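Local coordinates for protein dihydropteridine reductase (Dictyostelium discoideum, PDB 3ORF) that reduces quinonoid dihydropteridine to its tetrahydro form with NADH or NADPH, and probably thereby regenerates the tetrahydrobiopterin used by aromatic amino acid hydroxylases, at residues L26-S31 and D89-A94; D117-S122 and G159-A164; D209-S214 and F239-K244. All blocks are in the same frame, centred on the assembly; numbering follows the deposited sequence.

Contact 1: residues L26-S31 and D89-A94; sequences LVLGGS and DTFVCA. With NAD (nicotinamide-adenine-dinucleotide), chain E.
Leu26 begins the pairing with two backbone bonds: its N donates to Thr90 O at 2.9 Å, and its O accepts from Val92 N. Its side chain leans on Phe91, CG lying 3.7 Å from Phe91 CD1, while the CD2 methyl reaches the edge of that ring near its plane. Phe91 has CG anti to its own backbone N (chi1 168°), which carries the ring across to the first strand, so that CZ also comes within 3.9 Å of Leu28 CB. A serine in place of Phe91 would probably leave Leu26 CG and Leu28 CB without their shared apolar neighbour and open a gap on this face of the sheet. Val27 turns to the opposite face with Val92. Leu28 N donates to Val92 O, and Leu28 O takes the closing bond from Ala94 N at 2.7 Å. At the end of its side chain the two methyls part: CD2 packs 4.0 Å from Cys93 SG, whereas CD1 lies 3.6 Å from NAD C2A on the adenine. At Gly29 the backbone has a positive phi of 85°, and a beta carbon modelled there would fall 2.6 Å from Ala94 C, so a side chain has no room. Gly29 CA lies near the NAD ribose, and Ala94 O is 3.4 Å from NAD C5D. Val27 to Gly30 form a type II turn, held by a weak Gly30 N to Val27 O bond, that leads into the glycine-rich loop beside the cofactor. The two strands run parallel, with short axes 13° apart, in the middle of the Rossmann sheet. Strand 48-53 flanks the first and strand 138-143 the second, while Ser126 and Ile129 of helix 108-133 cover the face bearing Leu26, Leu28 and Phe91.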
loop_
_atom_site.group_PDB
_atom_site.type_symbol
_atom_site.label_atom_id
_atom_site.label_comp_id
_atom_site.label_asym_id
_atom_site.label_seq_id
_atom_site.Cartn_x
_atom_site.Cartn_y
_atom_site.Cartn_z
ATOM N N LEU A 26 -0.294 22.525 9.597
ATOM C CA LEU A 26 -1.381 22.044 8.767
ATOM C C LEU A 26 -1.717 20.600 9.017
ATOM O O LEU A 26 -0.818 19.761 9.129
ATOM C CB LEU A 26 -1.006 22.213 7.318
ATOM C CG LEU A 26 -1.761 21.409 6.281
ATOM C CD1 LEU A 26 -3.096 21.911 6.217
ATOM C CD2 LEU A 26 -1.143 21.799 4.979
ATOM N N VAL A 27 -3.001 20.289 9.132
ATOM C CA VAL A 27 -3.399 18.969 9.598
ATOM C C VAL A 27 -4.471 18.367 8.666
ATOM O O VAL A 27 -5.577 18.920 8.571
ATOM C CB VAL A 27 -3.962 18.996 11.030
ATOM C CG1 VAL A 27 -4.299 17.552 11.494
ATOM C CG2 VAL A 27 -3.021 19.722 12.038
ATOM N N LEU A 28 -4.123 17.262 7.988
ATOM C CA LEU A 28 -5.047 16.573 7.065
ATOM C C LEU A 28 -5.733 15.623 8.003
ATOM O O LEU A 28 -5.047 15.000 8.848
ATOM C CB LEU A 28 -4.247 15.816 5.967
ATOM C CG LEU A 28 -5.047 15.068 4.893
ATOM C CD1 LEU A 28 -5.944 16.120 4.109
ATOM C CD2 LEU A 28 -4.091 14.265 3.901
ATOM N N GLY A 29 -7.075 15.544 7.950
ATOM C CA GLY A 29 -7.769 14.813 8.985
ATOM C C GLY A 29 -7.996 15.732 10.166
ATOM O O GLY A 29 -8.243 15.278 11.315
ATOM N N GLY A 30 -7.840 17.032 9.912
ATOM C CA GLY A 30 -8.004 18.023 10.968
ATOM C C GLY A 30 -9.318 18.046 11.742
ATOM O O GLY A 30 -9.385 18.700 12.776
ATOM N N SER A 31 -10.342 17.284 11.336
ATOM C CA SER A 31 -11.584 17.288 12.134
ATOM C C SER A 31 -11.789 16.014 12.912
ATOM O O SER A 31 -12.760 15.947 13.693
ATOM C CB SER A 31 -12.812 17.467 11.258
ATOM O OG SER A 31 -12.764 18.743 10.614
ATOM N N ASP A 89 5.160 25.027 8.838
ATOM C CA ASP A 89 6.353 24.549 9.524
ATOM C C ASP A 89 6.247 23.078 10.001
ATOM O O ASP A 89 7.284 22.421 10.243
ATOM C CB ASP A 89 6.590 25.429 10.750
ATOM C CG ASP A 89 6.869 26.926 10.375
ATOM O OD1 ASP A 89 5.941 27.813 10.509
ATOM O OD2 ASP A 89 7.965 27.189 9.875
ATOM N N THR A 90 5.008 22.645 10.255
ATOM C CA THR A 90 4.687 21.316 10.628
ATOM C C THR A 90 3.432 20.858 9.864
ATOM O O THR A 90 2.410 21.574 9.821
ATOM C CB THR A 90 4.380 21.223 12.099
ATOM O OG1 THR A 90 5.580 21.435 12.848
ATOM C CG2 THR A 90 3.794 19.847 12.412
ATOM N N PHE A 91 3.531 19.678 9.245
ATOM C CA PHE A 91 2.386 19.055 8.589
ATOM C C PHE A 91 2.092 17.741 9.287
ATOM O O PHE A 91 3.034 16.989 9.611
ATOM C CB PHE A 91 2.659 18.797 7.105
ATOM C CG PHE A 91 1.624 17.911 6.478
ATOM C CD1 PHE A 91 0.434 18.452 5.981
ATOM C CD2 PHE A 91 1.774 16.504 6.490
ATOM C CE1 PHE A 91 -0.589 17.620 5.492
ATOM C CE2 PHE A 91 0.778 15.669 5.957
ATOM C CZ PHE A 91 -0.426 16.263 5.446
ATOM N N VAL A 92 0.835 17.446 9.579
ATOM C CA VAL A 92 0.494 16.149 10.244
ATOM C C VAL A 92 -0.648 15.508 9.519
ATOM O O VAL A 92 -1.666 16.154 9.277
ATOM C CB VAL A 92 0.039 16.354 11.685
ATOM C CG1 VAL A 92 -0.389 14.966 12.327
ATOM C CG2 VAL A 92 1.154 16.994 12.506
ATOM N N CYS A 93 -0.512 14.263 9.095
ATOM C CA CYS A 93 -1.716 13.629 8.582
ATOM C C CYS A 93 -2.352 12.765 9.650
ATOM O O CYS A 93 -1.758 11.764 10.158
ATOM C CB CYS A 93 -1.417 12.800 7.342
ATOM S SG CYS A 93 -2.782 11.741 6.742
ATOM N N ALA A 94 -3.552 13.161 10.056
ATOM C CA ALA A 94 -4.249 12.377 11.054
ATOM C C ALA A 94 -5.472 11.771 10.451
ATOM O O ALA A 94 -6.333 11.336 11.170
ATOM C CB ALA A 94 -4.637 13.225 12.272
HETATM P PA NAD E . -11.296 9.657 13.198
HETATM O O1A NAD E . -12.175 8.764 12.399
HETATM O O2A NAD E . -11.851 10.496 14.296
HETATM O O5B NAD E . -10.708 10.775 12.148
HETATM C C5B NAD E . -10.136 10.572 10.907
HETATM C C4B NAD E . -10.396 11.861 10.108
HETATM O O4B NAD E . -9.830 11.633 8.784
HETATM C C3B NAD E . -11.922 12.030 9.881
HETATM O O3B NAD E . -12.243 13.397 9.991
HETATM C C2B NAD E . -12.124 11.725 8.410
HETATM O O2B NAD E . -13.159 12.544 7.842
HETATM C C1B NAD E . -10.758 12.153 7.836
HETATM N N9A NAD E . -10.369 11.478 6.566
HETATM C C8A NAD E . -10.594 10.169 6.281
HETATM N N7A NAD E . -10.046 9.933 5.078
HETATM C C5A NAD E . -9.510 11.090 4.580
HETATM C C6A NAD E . -8.823 11.461 3.383
HETATM N N6A NAD E . -8.645 10.581 2.367
HETATM N N1A NAD E . -8.381 12.743 3.230
HETATM C C2A NAD E . -8.612 13.641 4.180
HETATM N N3A NAD E . -9.257 13.313 5.319
HETATM C C4A NAD E . -9.737 12.069 5.539
HETATM O O3 NAD E . -10.089 8.746 13.639
HETATM P PN NAD E . -9.059 8.940 14.762
HETATM O O1N NAD E . -9.570 8.049 15.854
HETATM O O2N NAD E . -8.659 10.393 14.974
HETATM O O5D NAD E . -7.721 8.215 14.199
HETATM C C5D NAD E . -6.639 8.942 13.602
HETATM C C4D NAD E . -5.623 7.970 12.972
HETATM O O4D NAD E . -5.354 6.878 13.892
HETATM C C3D NAD E . -6.034 7.290 11.661
HETATM O O3D NAD E . -4.928 7.518 10.718
HETATM C C2D NAD E . -6.125 5.797 12.008
HETATM O O2D NAD E . -5.784 5.071 10.816
HETATM C C1D NAD E . -4.962 5.769 13.024
HETATM N N1N NAD E . -4.392 4.633 13.882
HETATM C C2N NAD E . -4.943 4.189 15.165
HETATM C C3N NAD E . -4.267 3.120 15.850
HETATM C C7N NAD E . -4.718 2.550 17.223
HETATM O O7N NAD E . -4.743 1.317 17.401
HETATM N N7N NAD E . -4.985 3.485 18.160
HETATM C C4N NAD E . -3.093 2.547 15.305
HETATM C C5N NAD E . -2.564 3.009 14.093
HETATM C C6N NAD E . -3.204 4.026 13.403
#

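Contact 2: residues D117-S122 and G159-A164; sequences DMNLYS and GATKAA. With NAD (nicotinamide-adenine-dinucleotide), chain E.
Lys162 NZ meets three oxygens: it donates to the O of a water, 2.8 Å from NZ, to Thr143 O, and weakly to NAD O2D at 3.4 Å. The same water donates to Asn119 O at 3.3 Å, so it links the two helices by way of a backbone carbonyl. Although Lys162 sets out away from helix 117-122, a bend at chi2 (-39°) brings its end back, with CE 4.0 Å from Asn119 OD1. The amide of Asn119 crosses the lysine at about a right angle; its OD1 is bonded to Gly97 N, and its ND2 passes Thr161 OG1 without a bond, that hydroxyl being turned to Ala157 O. Beyond them the contact is apolar, Leu120 CD1 lying 3.8 Å from Ala164 CB. The short axes are 8.8 Å apart at 17°, a spacing that suits the small Ala164 and Thr161 at the interface. Leu120 also packs on Leu120 of the second subunit, which places these helices at the dimer interface. Tyr158, the predicted proton acceptor, lies one helical turn before Lys162: the Tyr-x-x-x-Lys motif of short-chain dehydrogenases, in which a lysine–water–asparagine carbonyl link of this kind is familiar.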
loop_
_atom_site.group_PDB
_atom_site.type_symbol
_atom_site.label_atom_id
_atom_site.label_comp_id
_atom_site.label_asym_id
_atom_site.label_seq_id
_atom_site.Cartn_x
_atom_site.Cartn_y
_atom_site.Cartn_z
ATOM N N ASP A 117 -9.216 4.374 0.381
ATOM C CA ASP A 117 -9.666 5.771 0.315
ATOM C C ASP A 117 -9.321 6.582 1.566
ATOM O O ASP A 117 -9.046 7.778 1.508
ATOM C CB ASP A 117 -11.194 5.778 0.106
ATOM C CG ASP A 117 -11.621 5.345 -1.361
ATOM O OD1 ASP A 117 -10.810 5.310 -2.317
ATOM O OD2 ASP A 117 -12.814 5.047 -1.530
ATOM N N MET A 118 -9.457 5.952 2.730
ATOM C CA MET A 118 -9.221 6.643 3.973
ATOM C C MET A 118 -7.730 6.709 4.331
ATOM O O MET A 118 -7.251 7.748 4.797
ATOM C CB MET A 118 -10.004 5.961 5.105
ATOM C CG MET A 118 -11.490 6.402 5.152
ATOM S SD MET A 118 -12.290 5.732 6.642
ATOM C CE MET A 118 -13.298 4.396 5.947
ATOM N N ASN A 119 -6.989 5.612 4.215
ATOM C CA ASN A 119 -5.568 5.685 4.649
ATOM C C ASN A 119 -4.565 5.961 3.500
ATOM O O ASN A 119 -3.654 6.757 3.677
ATOM C CB ASN A 119 -5.142 4.454 5.391
ATOM C CG ASN A 119 -6.083 4.106 6.561
ATOM O OD1 ASN A 119 -6.369 4.923 7.429
ATOM N ND2 ASN A 119 -6.511 2.877 6.594
ATOM N N LEU A 120 -4.770 5.360 2.331
ATOM C CA LEU A 120 -3.678 5.353 1.359
ATOM C C LEU A 120 -3.724 6.627 0.522
ATOM O O LEU A 120 -2.700 7.321 0.340
ATOM C CB LEU A 120 -3.722 4.068 0.459
ATOM C CG LEU A 120 -2.555 3.945 -0.520
ATOM C CD1 LEU A 120 -1.194 4.360 0.074
ATOM C CD2 LEU A 120 -2.464 2.545 -1.123
ATOM N N TYR A 121 -4.918 6.921 0.008
ATOM C CA TYR A 121 -5.148 8.187 -0.694
ATOM C C TYR A 121 -4.740 9.402 0.127
ATOM O O TYR A 121 -4.270 10.364 -0.445
ATOM C CB TYR A 121 -6.605 8.335 -1.208
ATOM C CG TYR A 121 -6.743 7.863 -2.612
ATOM C CD1 TYR A 121 -7.341 6.647 -2.887
ATOM C CD2 TYR A 121 -6.219 8.606 -3.710
ATOM C CE1 TYR A 121 -7.513 6.169 -4.228
ATOM C CE2 TYR A 121 -6.369 8.136 -5.070
ATOM C CZ TYR A 121 -7.001 6.895 -5.289
ATOM O OH TYR A 121 -7.163 6.357 -6.554
ATOM N N SER A 122 -4.921 9.365 1.445
ATOM C CA SER A 122 -4.597 10.513 2.257
ATOM C C SER A 122 -3.097 10.613 2.577
ATOM O O SER A 122 -2.553 11.731 2.639
ATOM C CB SER A 122 -5.428 10.494 3.514
ATOM O OG SER A 122 -5.241 9.303 4.265
ATOM N N GLY A 159 -3.908 -3.404 7.210
ATOM C CA GLY A 159 -2.432 -3.683 7.415
ATOM C C GLY A 159 -1.656 -3.284 6.139
ATOM O O GLY A 159 -0.627 -2.585 6.181
ATOM N N ALA A 160 -2.190 -3.685 4.974
ATOM C CA ALA A 160 -1.444 -3.361 3.729
ATOM C C ALA A 160 -1.393 -1.839 3.434
ATOM O O ALA A 160 -0.405 -1.379 2.999
ATOM C CB ALA A 160 -1.978 -4.121 2.555
ATOM N N THR A 161 -2.442 -1.078 3.686
ATOM C CA THR A 161 -2.470 0.355 3.388
ATOM C C THR A 161 -1.595 1.075 4.373
ATOM O O THR A 161 -0.914 2.068 4.022
ATOM C CB THR A 161 -3.934 0.964 3.366
ATOM O OG1 THR A 161 -4.633 0.615 4.562
ATOM C CG2 THR A 161 -4.733 0.426 2.202
ATOM N N LYS A 162 -1.571 0.577 5.627
ATOM C CA LYS A 162 -0.615 1.102 6.590
ATOM C C LYS A 162 0.847 0.719 6.247
ATOM O O LYS A 162 1.771 1.502 6.506
ATOM C CB LYS A 162 -0.908 0.608 8.012
ATOM C CG LYS A 162 -2.140 1.267 8.636
ATOM C CD LYS A 162 -2.222 2.742 8.284
ATOM C CE LYS A 162 -3.123 3.548 9.286
ATOM N NZ LYS A 162 -2.768 4.962 9.251
ATOM N N ALA A 163 1.073 -0.471 5.686
ATOM C CA ALA A 163 2.425 -0.798 5.310
ATOM C C ALA A 163 2.807 0.154 4.189
ATOM O O ALA A 163 3.952 0.565 4.090
ATOM C CB ALA A 163 2.606 -2.331 4.830
ATOM N N ALA A 164 1.848 0.519 3.327
ATOM C CA ALA A 164 2.243 1.401 2.229
ATOM C C ALA A 164 2.559 2.774 2.837
ATOM O O ALA A 164 3.469 3.463 2.395
ATOM C CB ALA A 164 1.069 1.546 1.225
HETATM P PA NAD E . -11.296 9.657 13.198
HETATM O O1A NAD E . -12.175 8.764 12.399
HETATM O O2A NAD E . -11.851 10.496 14.296
HETATM O O5B NAD E . -10.708 10.775 12.148
HETATM C C5B NAD E . -10.136 10.572 10.907
HETATM C C4B NAD E . -10.396 11.861 10.108
HETATM O O4B NAD E . -9.830 11.633 8.784
HETATM C C3B NAD E . -11.922 12.030 9.881
HETATM O O3B NAD E . -12.243 13.397 9.991
HETATM C C2B NAD E . -12.124 11.725 8.410
HETATM O O2B NAD E . -13.159 12.544 7.842
HETATM C C1B NAD E . -10.758 12.153 7.836
HETATM N N9A NAD E . -10.369 11.478 6.566
HETATM C C8A NAD E . -10.594 10.169 6.281
HETATM N N7A NAD E . -10.046 9.933 5.078
HETATM C C5A NAD E . -9.510 11.090 4.580
HETATM C C6A NAD E . -8.823 11.461 3.383
HETATM N N6A NAD E . -8.645 10.581 2.367
HETATM N N1A NAD E . -8.381 12.743 3.230
HETATM C C2A NAD E . -8.612 13.641 4.180
HETATM N N3A NAD E . -9.257 13.313 5.319
HETATM C C4A NAD E . -9.737 12.069 5.539
HETATM O O3 NAD E . -10.089 8.746 13.639
HETATM P PN NAD E . -9.059 8.940 14.762
HETATM O O1N NAD E . -9.570 8.049 15.854
HETATM O O2N NAD E . -8.659 10.393 14.974
HETATM O O5D NAD E . -7.721 8.215 14.199
HETATM C C5D NAD E . -6.639 8.942 13.602
HETATM C C4D NAD E . -5.623 7.970 12.972
HETATM O O4D NAD E . -5.354 6.878 13.892
HETATM C C3D NAD E . -6.034 7.290 11.661
HETATM O O3D NAD E . -4.928 7.518 10.718
HETATM C C2D NAD E . -6.125 5.797 12.008
HETATM O O2D NAD E . -5.784 5.071 10.816
HETATM C C1D NAD E . -4.962 5.769 13.024
HETATM N N1N NAD E . -4.392 4.633 13.882
HETATM C C2N NAD E . -4.943 4.189 15.165
HETATM C C3N NAD E . -4.267 3.120 15.850
HETATM C C7N NAD E . -4.718 2.550 17.223
HETATM O O7N NAD E . -4.743 1.317 17.401
HETATM N N7N NAD E . -4.985 3.485 18.160
HETATM C C4N NAD E . -3.093 2.547 15.305
HETATM C C5N NAD E . -2.564 3.009 14.093
HETATM C C6N NAD E . -3.204 4.026 13.403
HETATM O O HOH W 1 -2.595 5.719 6.583
#

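Contact 3: residues D209-S214 and F239-K244; sequences DWTPLS and FETKSK
Phe239 presents its ring edge to Thr211, whose CB lies near the ring plane and whose OG1 is 3.6 Å from Phe239 CD1. The ring stacks on Trp248 elsewhere in the chain. Past Glu240, the side chain of Thr241 points at the loop. Its OG1 shares a 2.8 Å hydrogen bond with Thr211 OG1 and a further one with Thr246 OG1, so two hydroxyls grip it; its CG2 lies against the backbone of Trp210, 3.8 Å from the O. A water accepts from Thr241 N at 3.0 Å and sits 2.9 Å from Asp209 O, joining the two backbones. Lys242 bends at chi2 and chi3 to bring NZ to 4.0 Å from Asp209 OD2, a long salt bridge. Ser243 N donates to Asp209 OD1 at 2.9 Å, nearly straight at 171°, meeting it on the anti side, 23° out of the carboxylate plane. Asp209 thus holds the chain where it leaves strand 236-242, while Pro212, just beyond Thr211, occupies the N-cap position of helix 213-225. Positive phi at both Ser243 and Lys244 fits a tight type I' turn, the link of a two-residue beta hairpin to the antiparallel edge strand 245-250.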
loop_
_atom_site.group_PDB
_atom_site.type_symbol
_atom_site.label_atom_id
_atom_site.label_comp_id
_atom_site.label_asym_id
_atom_site.label_seq_id
_atom_site.Cartn_x
_atom_site.Cartn_y
_atom_site.Cartn_z
ATOM N N ASP A 209 -4.131 2.049 29.748
ATOM C CA ASP A 209 -3.128 1.548 28.810
ATOM C C ASP A 209 -3.338 2.154 27.413
ATOM O O ASP A 209 -2.867 1.583 26.399
ATOM C CB ASP A 209 -3.213 0.027 28.648
ATOM C CG ASP A 209 -2.728 -0.776 29.889
ATOM O OD1 ASP A 209 -2.238 -0.209 30.905
ATOM O OD2 ASP A 209 -2.887 -2.033 29.809
ATOM N N TRP A 210 -4.079 3.271 27.333
ATOM C CA TRP A 210 -4.320 3.936 26.021
ATOM C C TRP A 210 -3.663 5.320 26.019
ATOM O O TRP A 210 -3.736 6.041 27.050
ATOM C CB TRP A 210 -5.822 4.091 25.815
ATOM C CG TRP A 210 -6.510 2.771 25.565
ATOM C CD1 TRP A 210 -5.968 1.513 25.695
ATOM C CD2 TRP A 210 -7.842 2.587 25.119
ATOM N NE1 TRP A 210 -6.884 0.569 25.312
ATOM C CE2 TRP A 210 -8.039 1.201 24.940
ATOM C CE3 TRP A 210 -8.884 3.464 24.797
ATOM C CZ2 TRP A 210 -9.238 0.674 24.498
ATOM C CZ3 TRP A 210 -10.080 2.933 24.368
ATOM C CH2 TRP A 210 -10.239 1.552 24.205
ATOM N N THR A 211 -3.043 5.713 24.884
ATOM C CA THR A 211 -2.392 6.999 24.877
ATOM C C THR A 211 -3.420 8.148 24.754
ATOM O O THR A 211 -4.211 8.172 23.854
ATOM C CB THR A 211 -1.341 7.126 23.753
ATOM O OG1 THR A 211 -0.535 5.929 23.686
ATOM C CG2 THR A 211 -0.431 8.324 24.032
ATOM N N PRO A 212 -3.395 9.104 25.693
ATOM C CA PRO A 212 -4.225 10.310 25.536
ATOM C C PRO A 212 -3.800 11.122 24.309
ATOM O O PRO A 212 -2.601 11.298 24.083
ATOM C CB PRO A 212 -3.924 11.104 26.808
ATOM C CG PRO A 212 -3.529 9.992 27.828
ATOM C CD PRO A 212 -2.638 9.129 26.949
ATOM N N LEU A 213 -4.774 11.617 23.543
ATOM C CA LEU A 213 -4.473 12.320 22.303
ATOM C C LEU A 213 -3.560 13.557 22.582
ATOM O O LEU A 213 -2.673 13.900 21.768
ATOM C CB LEU A 213 -5.794 12.702 21.624
ATOM C CG LEU A 213 -6.667 11.506 21.244
ATOM C CD1 LEU A 213 -7.985 12.011 20.733
ATOM C CD2 LEU A 213 -6.033 10.660 20.215
ATOM N N SER A 214 -3.727 14.175 23.773
ATOM C CA SER A 214 -2.976 15.365 24.123
ATOM C C SER A 214 -1.530 14.972 24.283
ATOM O O SER A 214 -0.694 15.808 24.129
ATOM C CB SER A 214 -3.510 16.030 25.423
ATOM O OG SER A 214 -3.222 15.228 26.563
ATOM N N PHE A 239 4.638 4.033 19.798
ATOM C CA PHE A 239 4.406 4.489 21.165
ATOM C C PHE A 239 3.245 3.689 21.784
ATOM O O PHE A 239 2.283 3.415 21.121
ATOM C CB PHE A 239 4.147 6.033 21.245
ATOM C CG PHE A 239 2.959 6.549 20.432
ATOM C CD1 PHE A 239 1.736 6.792 21.046
ATOM C CD2 PHE A 239 3.070 6.808 19.085
ATOM C CE1 PHE A 239 0.680 7.310 20.344
ATOM C CE2 PHE A 239 1.991 7.336 18.329
ATOM C CZ PHE A 239 0.808 7.586 18.960
ATOM N N GLU A 240 3.382 3.367 23.061
ATOM C CA GLU A 240 2.471 2.557 23.794
ATOM C C GLU A 240 2.466 3.097 25.229
ATOM O O GLU A 240 3.491 3.534 25.747
ATOM C CB GLU A 240 2.949 1.093 23.825
ATOM C CG GLU A 240 1.818 0.079 24.276
ATOM C CD GLU A 240 2.249 -1.433 24.167
ATOM O OE1 GLU A 240 3.406 -1.748 23.742
ATOM O OE2 GLU A 240 1.413 -2.303 24.540
ATOM N N THR A 241 1.290 3.077 25.827
ATOM C CA THR A 241 1.076 3.530 27.165
ATOM C C THR A 241 0.771 2.251 28.034
ATOM O O THR A 241 0.054 1.320 27.580
ATOM C CB THR A 241 -0.113 4.520 27.167
ATOM O OG1 THR A 241 0.213 5.656 26.366
ATOM C CG2 THR A 241 -0.426 5.004 28.589
ATOM N N LYS A 242 1.321 2.207 29.232
ATOM C CA LYS A 242 1.086 1.079 30.189
ATOM C C LYS A 242 0.886 1.781 31.500
ATOM O O LYS A 242 1.774 2.500 31.932
ATOM C CB LYS A 242 2.302 0.152 30.281
ATOM C CG LYS A 242 2.775 -0.442 28.964
ATOM C CD LYS A 242 2.431 -1.947 28.692
ATOM C CE LYS A 242 0.911 -2.264 28.619
ATOM N NZ LYS A 242 0.559 -3.745 28.885
ATOM N N SER A 243 -0.319 1.668 32.070
ATOM C CA SER A 243 -0.720 2.322 33.331
ATOM C C SER A 243 -0.401 3.833 33.406
ATOM O O SER A 243 0.130 4.316 34.433
ATOM C CB SER A 243 -0.191 1.537 34.568
ATOM O OG SER A 243 -0.442 0.126 34.406
ATOM N N LYS A 244 -0.783 4.557 32.332
ATOM C CA LYS A 244 -0.490 5.988 32.159
ATOM C C LYS A 244 0.984 6.418 31.892
ATOM O O LYS A 244 1.270 7.602 31.979
ATOM C CB LYS A 244 -1.031 6.831 33.336
ATOM C CG LYS A 244 -2.556 6.787 33.559
ATOM C CD LYS A 244 -2.966 7.776 34.701
ATOM C CE LYS A 244 -4.313 8.453 34.357
ATOM N NZ LYS A 244 -4.862 9.459 35.344
HETATM O O HOH W 2 -1.057 2.243 24.172
HETATM O O HOH W 3 -0.385 4.096 21.966
#

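In the fold
From the N terminus the three contacts close in series, none crossing or enclosing another. Contact 1 closes a loop of 57 residues and joins strands 24-28 and 88-93 at the centre of the sheet. Helix 108-133 follows strand 88-93 and carries the first half of contact 2, whose second half follows after 36 intervening residues, on helix 156-172. These two contacts touch, Leu28 CD2 lying 3.2 Å from Ser122 O, and both line the NAD site. Contact 3, with 24 residues between its segments, ties the approach to helix 213-225 to strand 236-242 of the same sheet; its nearest atoms are about 8 Å from those of contact 1 and about 11 Å from those of contact 2.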